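Local coordinates for Lmo0131 protein (Listeria monocytogenes, PDB 4Q6J) that adopts the EAL-domain barrel fold and may hydrolyse cyclic di-GMP, although its function has not been established, at residues Ala14-Gln25 against Glu39-Ile50. Sequence-based numbering, arbitrary orientation.
Sequences AIRRNSYLLYYQ and EGLVRLKTATTI. With EDO (1,2-ethanediol), chain L.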
# COMPACT_ATOMS: atom_id res chain seq x y z
N ALA B 14 -3.77 -6.87 28.86
CA ALA B 14 -5.15 -7.26 28.57
C ALA B 14 -5.19 -8.27 27.41
O ALA B 14 -5.90 -9.24 27.44
CB ALA B 14 -5.98 -6.05 28.27
N ILE B 15 -4.41 -8.03 26.39
CA ILE B 15 -4.27 -8.97 25.29
C ILE B 15 -3.76 -10.36 25.75
O ILE B 15 -4.17 -11.40 25.22
CB ILE B 15 -3.33 -8.38 24.26
CG1 ILE B 15 -4.03 -7.30 23.47
CG2 ILE B 15 -2.85 -9.42 23.34
CD1 ILE B 15 -3.08 -6.48 22.72
N ARG B 16 -2.87 -10.38 26.73
CA ARG B 16 -2.37 -11.64 27.30
C ARG B 16 -3.41 -12.37 28.16
O ARG B 16 -3.47 -13.60 28.16
CB ARG B 16 -1.10 -11.41 28.11
CG ARG B 16 0.08 -11.03 27.24
CD ARG B 16 1.38 -11.58 27.77
NE ARG B 16 2.52 -11.11 26.98
CZ ARG B 16 3.12 -9.95 27.18
NH1 ARG B 16 2.67 -9.14 28.13
NH2 ARG B 16 4.15 -9.59 26.44
N ARG B 17 -4.23 -11.61 28.88
CA ARG B 17 -5.38 -12.17 29.57
C ARG B 17 -6.48 -12.65 28.61
O ARG B 17 -7.48 -13.20 29.06
CB ARG B 17 -5.98 -11.15 30.55
CG ARG B 17 -5.01 -10.61 31.59
CD ARG B 17 -5.55 -9.29 32.19
NE ARG B 17 -4.54 -8.46 32.87
CZ ARG B 17 -4.44 -7.14 32.74
NH1 ARG B 17 -5.29 -6.48 31.94
NH2 ARG B 17 -3.50 -6.46 33.40
N ASN B 18 -6.29 -12.47 27.30
CA ASN B 18 -7.34 -12.72 26.30
C ASN B 18 -8.63 -12.05 26.72
O ASN B 18 -9.73 -12.62 26.69
CB ASN B 18 -7.58 -14.21 26.07
CG ASN B 18 -6.82 -14.73 24.86
OD1 ASN B 18 -6.78 -14.08 23.82
ND2 ASN B 18 -6.21 -15.90 25.00
N SER B 19 -8.47 -10.81 27.13
CA SER B 19 -9.52 -10.04 27.72
C SER B 19 -10.34 -9.27 26.65
O SER B 19 -10.27 -8.05 26.58
CB SER B 19 -8.86 -9.12 28.75
OG SER B 19 -9.80 -8.48 29.55
N TYR B 20 -11.12 -9.99 25.82
CA TYR B 20 -11.90 -9.36 24.75
C TYR B 20 -13.38 -9.32 25.10
O TYR B 20 -13.82 -10.12 25.91
CB TYR B 20 -11.74 -10.12 23.43
CG TYR B 20 -10.31 -10.25 22.95
CD1 TYR B 20 -9.66 -9.19 22.35
CD2 TYR B 20 -9.63 -11.45 23.07
CE1 TYR B 20 -8.36 -9.30 21.91
CE2 TYR B 20 -8.33 -11.57 22.63
CZ TYR B 20 -7.70 -10.50 22.04
OH TYR B 20 -6.40 -10.64 21.61
N LEU B 21 -14.12 -8.40 24.50
CA LEU B 21 -15.58 -8.41 24.58
C LEU B 21 -16.11 -8.37 23.18
O LEU B 21 -15.54 -7.72 22.34
CB LEU B 21 -16.11 -7.17 25.31
CG LEU B 21 -15.76 -6.94 26.78
CD1 LEU B 21 -16.26 -5.59 27.20
CD2 LEU B 21 -16.37 -8.02 27.62
N LEU B 22 -17.22 -9.04 22.89
CA LEU B 22 -17.82 -8.86 21.58
C LEU B 22 -19.02 -7.92 21.76
O LEU B 22 -19.91 -8.19 22.56
CB LEU B 22 -18.24 -10.19 20.97
CG LEU B 22 -18.47 -10.17 19.47
CD1 LEU B 22 -17.17 -9.87 18.77
CD2 LEU B 22 -19.09 -11.45 18.94
N TYR B 23 -18.99 -6.79 21.06
CA TYR B 23 -20.10 -5.86 21.04
C TYR B 23 -20.86 -6.10 19.76
O TYR B 23 -20.34 -6.77 18.86
CB TYR B 23 -19.60 -4.42 21.12
CG TYR B 23 -19.24 -3.94 22.53
CD1 TYR B 23 -19.14 -4.83 23.59
CD2 TYR B 23 -19.04 -2.59 22.78
CE1 TYR B 23 -18.83 -4.40 24.86
CE2 TYR B 23 -18.72 -2.14 24.06
CZ TYR B 23 -18.62 -3.05 25.09
OH TYR B 23 -18.30 -2.60 26.35
N TYR B 24 -22.07 -5.55 19.68
CA TYR B 24 -23.02 -5.84 18.59
C TYR B 24 -23.69 -4.57 18.11
O TYR B 24 -24.20 -3.79 18.92
CB TYR B 24 -24.11 -6.79 19.09
CG TYR B 24 -23.56 -8.08 19.58
CD1 TYR B 24 -23.15 -9.06 18.69
CD2 TYR B 24 -23.40 -8.32 20.94
CE1 TYR B 24 -22.62 -10.25 19.13
CE2 TYR B 24 -22.87 -9.52 21.39
CZ TYR B 24 -22.47 -10.48 20.47
OH TYR B 24 -21.94 -11.67 20.89
N GLN B 25 -23.72 -4.35 16.80
CA GLN B 25 -24.44 -3.19 16.28
C GLN B 25 -25.64 -3.67 15.43
O GLN B 25 -25.46 -4.42 14.47
CB GLN B 25 -23.52 -2.26 15.49
CG GLN B 25 -24.25 -0.96 15.16
CD GLN B 25 -23.43 0.08 14.40
OE1 GLN B 25 -22.63 -0.26 13.53
NE2 GLN B 25 -23.67 1.36 14.70
N GLU B 39 -24.02 -6.79 13.67
CA GLU B 39 -22.59 -6.91 13.41
C GLU B 39 -21.78 -7.09 14.72
O GLU B 39 -21.88 -6.26 15.64
CB GLU B 39 -22.02 -5.72 12.67
CG GLU B 39 -20.52 -5.91 12.56
CD GLU B 39 -19.80 -4.77 11.93
OE1 GLU B 39 -20.45 -3.78 11.56
OE2 GLU B 39 -18.57 -4.87 11.80
N GLY B 40 -20.98 -8.15 14.79
CA GLY B 40 -20.16 -8.38 15.96
C GLY B 40 -18.92 -7.52 15.81
O GLY B 40 -18.28 -7.51 14.77
N LEU B 41 -18.58 -6.80 16.87
CA LEU B 41 -17.46 -5.90 16.81
C LEU B 41 -16.61 -6.13 18.04
O LEU B 41 -17.07 -5.84 19.12
CB LEU B 41 -17.98 -4.48 16.82
CG LEU B 41 -18.60 -4.07 15.49
CD1 LEU B 41 -19.48 -2.82 15.61
CD2 LEU B 41 -17.48 -3.87 14.48
N VAL B 42 -15.40 -6.67 17.87
CA VAL B 42 -14.55 -6.98 19.02
C VAL B 42 -14.10 -5.72 19.77
O VAL B 42 -13.89 -4.66 19.18
CB VAL B 42 -13.31 -7.83 18.63
CG1 VAL B 42 -12.18 -6.95 18.11
CG2 VAL B 42 -12.86 -8.68 19.80
N ARG B 43 -14.00 -5.85 21.09
CA ARG B 43 -13.49 -4.81 21.96
C ARG B 43 -12.45 -5.44 22.86
O ARG B 43 -12.49 -6.64 23.09
CB ARG B 43 -14.60 -4.25 22.85
CG ARG B 43 -15.75 -3.59 22.12
CD ARG B 43 -15.19 -2.67 21.12
NE ARG B 43 -16.14 -1.80 20.46
CZ ARG B 43 -16.19 -1.65 19.15
NH1 ARG B 43 -15.38 -2.36 18.39
NH2 ARG B 43 -17.07 -0.81 18.59
N LEU B 44 -11.54 -4.62 23.36
CA LEU B 44 -10.58 -5.10 24.33
C LEU B 44 -10.90 -4.40 25.63
O LEU B 44 -10.93 -3.17 25.69
CB LEU B 44 -9.14 -4.79 23.92
CG LEU B 44 -8.04 -5.23 24.90
CD1 LEU B 44 -7.85 -6.73 24.89
CD2 LEU B 44 -6.74 -4.51 24.59
N LYS B 45 -11.17 -5.17 26.67
CA LYS B 45 -11.44 -4.58 27.97
C LYS B 45 -10.13 -4.57 28.72
O LYS B 45 -9.57 -5.64 28.96
CB LYS B 45 -12.49 -5.39 28.74
CG LYS B 45 -13.13 -4.56 29.84
CD LYS B 45 -13.72 -5.40 30.94
CE LYS B 45 -14.82 -4.66 31.73
NZ LYS B 45 -14.35 -3.51 32.54
N THR B 46 -9.64 -3.38 29.07
CA THR B 46 -8.42 -3.25 29.89
C THR B 46 -8.78 -2.91 31.33
O THR B 46 -9.93 -3.03 31.74
CB THR B 46 -7.50 -2.17 29.37
OG1 THR B 46 -8.02 -0.89 29.77
CG2 THR B 46 -7.35 -2.25 27.83
N ALA B 47 -7.78 -2.48 32.09
CA ALA B 47 -7.99 -2.19 33.49
C ALA B 47 -8.89 -0.98 33.65
O ALA B 47 -9.78 -0.96 34.49
CB ALA B 47 -6.67 -1.96 34.19
N THR B 48 -8.66 0.03 32.82
CA THR B 48 -9.27 1.33 33.05
C THR B 48 -10.29 1.72 31.98
O THR B 48 -10.94 2.76 32.10
CB THR B 48 -8.17 2.41 33.18
OG1 THR B 48 -7.44 2.52 31.96
CG2 THR B 48 -7.22 2.07 34.31
N THR B 49 -10.46 0.90 30.96
CA THR B 49 -11.32 1.27 29.85
C THR B 49 -11.64 0.08 28.95
O THR B 49 -11.27 -1.05 29.26
CB THR B 49 -10.70 2.43 29.04
OG1 THR B 49 -11.69 3.07 28.23
CG2 THR B 49 -9.53 1.95 28.19
N ILE B 50 -12.35 0.36 27.85
CA ILE B 50 -12.68 -0.61 26.81
C ILE B 50 -12.30 -0.02 25.46
O ILE B 50 -12.78 1.05 25.09
CB ILE B 50 -14.18 -1.04 26.84
CG1 ILE B 50 -14.56 -1.49 28.24
CG2 ILE B 50 -14.44 -2.21 25.89
CD1 ILE B 50 -15.83 -2.19 28.34
C1 EDO L . -22.01 5.70 12.95
O1 EDO L . -23.31 5.89 12.38
C2 EDO L . -21.64 4.24 12.99
O2 EDO L . -22.49 3.51 13.87
O HOH W 1 -8.60 -6.49 31.88
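Leu21 and Arg43 exchange a reciprocal pair of backbone hydrogen bonds, as do Tyr23 with Leu41 and Gln25 with Glu39. The bond from Arg43 N to Leu21 O is short, 2.7 Å. Beyond these pairs, Lys45 O accepts the hydroxyl of Ser19 (OG to O, 2.9 Å), while Lys45 N donates to Ser19 O, so side chain and backbone of Ser19, just ahead of strand 20-29, grip the end of strand 35-45. The two strands form the antiparallel beta hairpin of the EAL-domain barrel; strand 35-45 runs parallel to strand 89-95 and strand 20-29 antiparallel to strand 230-231, which ties the hairpin into the barrel sheet. On the face carrying Leu21 and Tyr23, Arg43, with CG anti to its carbonyl carbon (chi1 -62°), lays CG over one face of the Tyr23 ring, 3.6 Å from its centroid, in a CH-pi contact; the bend at chi2 (-48°) then turns the rest of the chain aside, and NH1 donates a hydrogen bond to Val42 O (2.9 Å). Ile50 CD1 meets Leu21 CD1 at 3.6 Å. On the other face, with Tyr20, Leu22 and Val42, contacts are mostly apolar: Leu44 sends CD1 to 3.9 Å from Ala14 CB and CD2 to 4.0 Å from Ile15 CG1, fastening helix 8-16 to the hairpin.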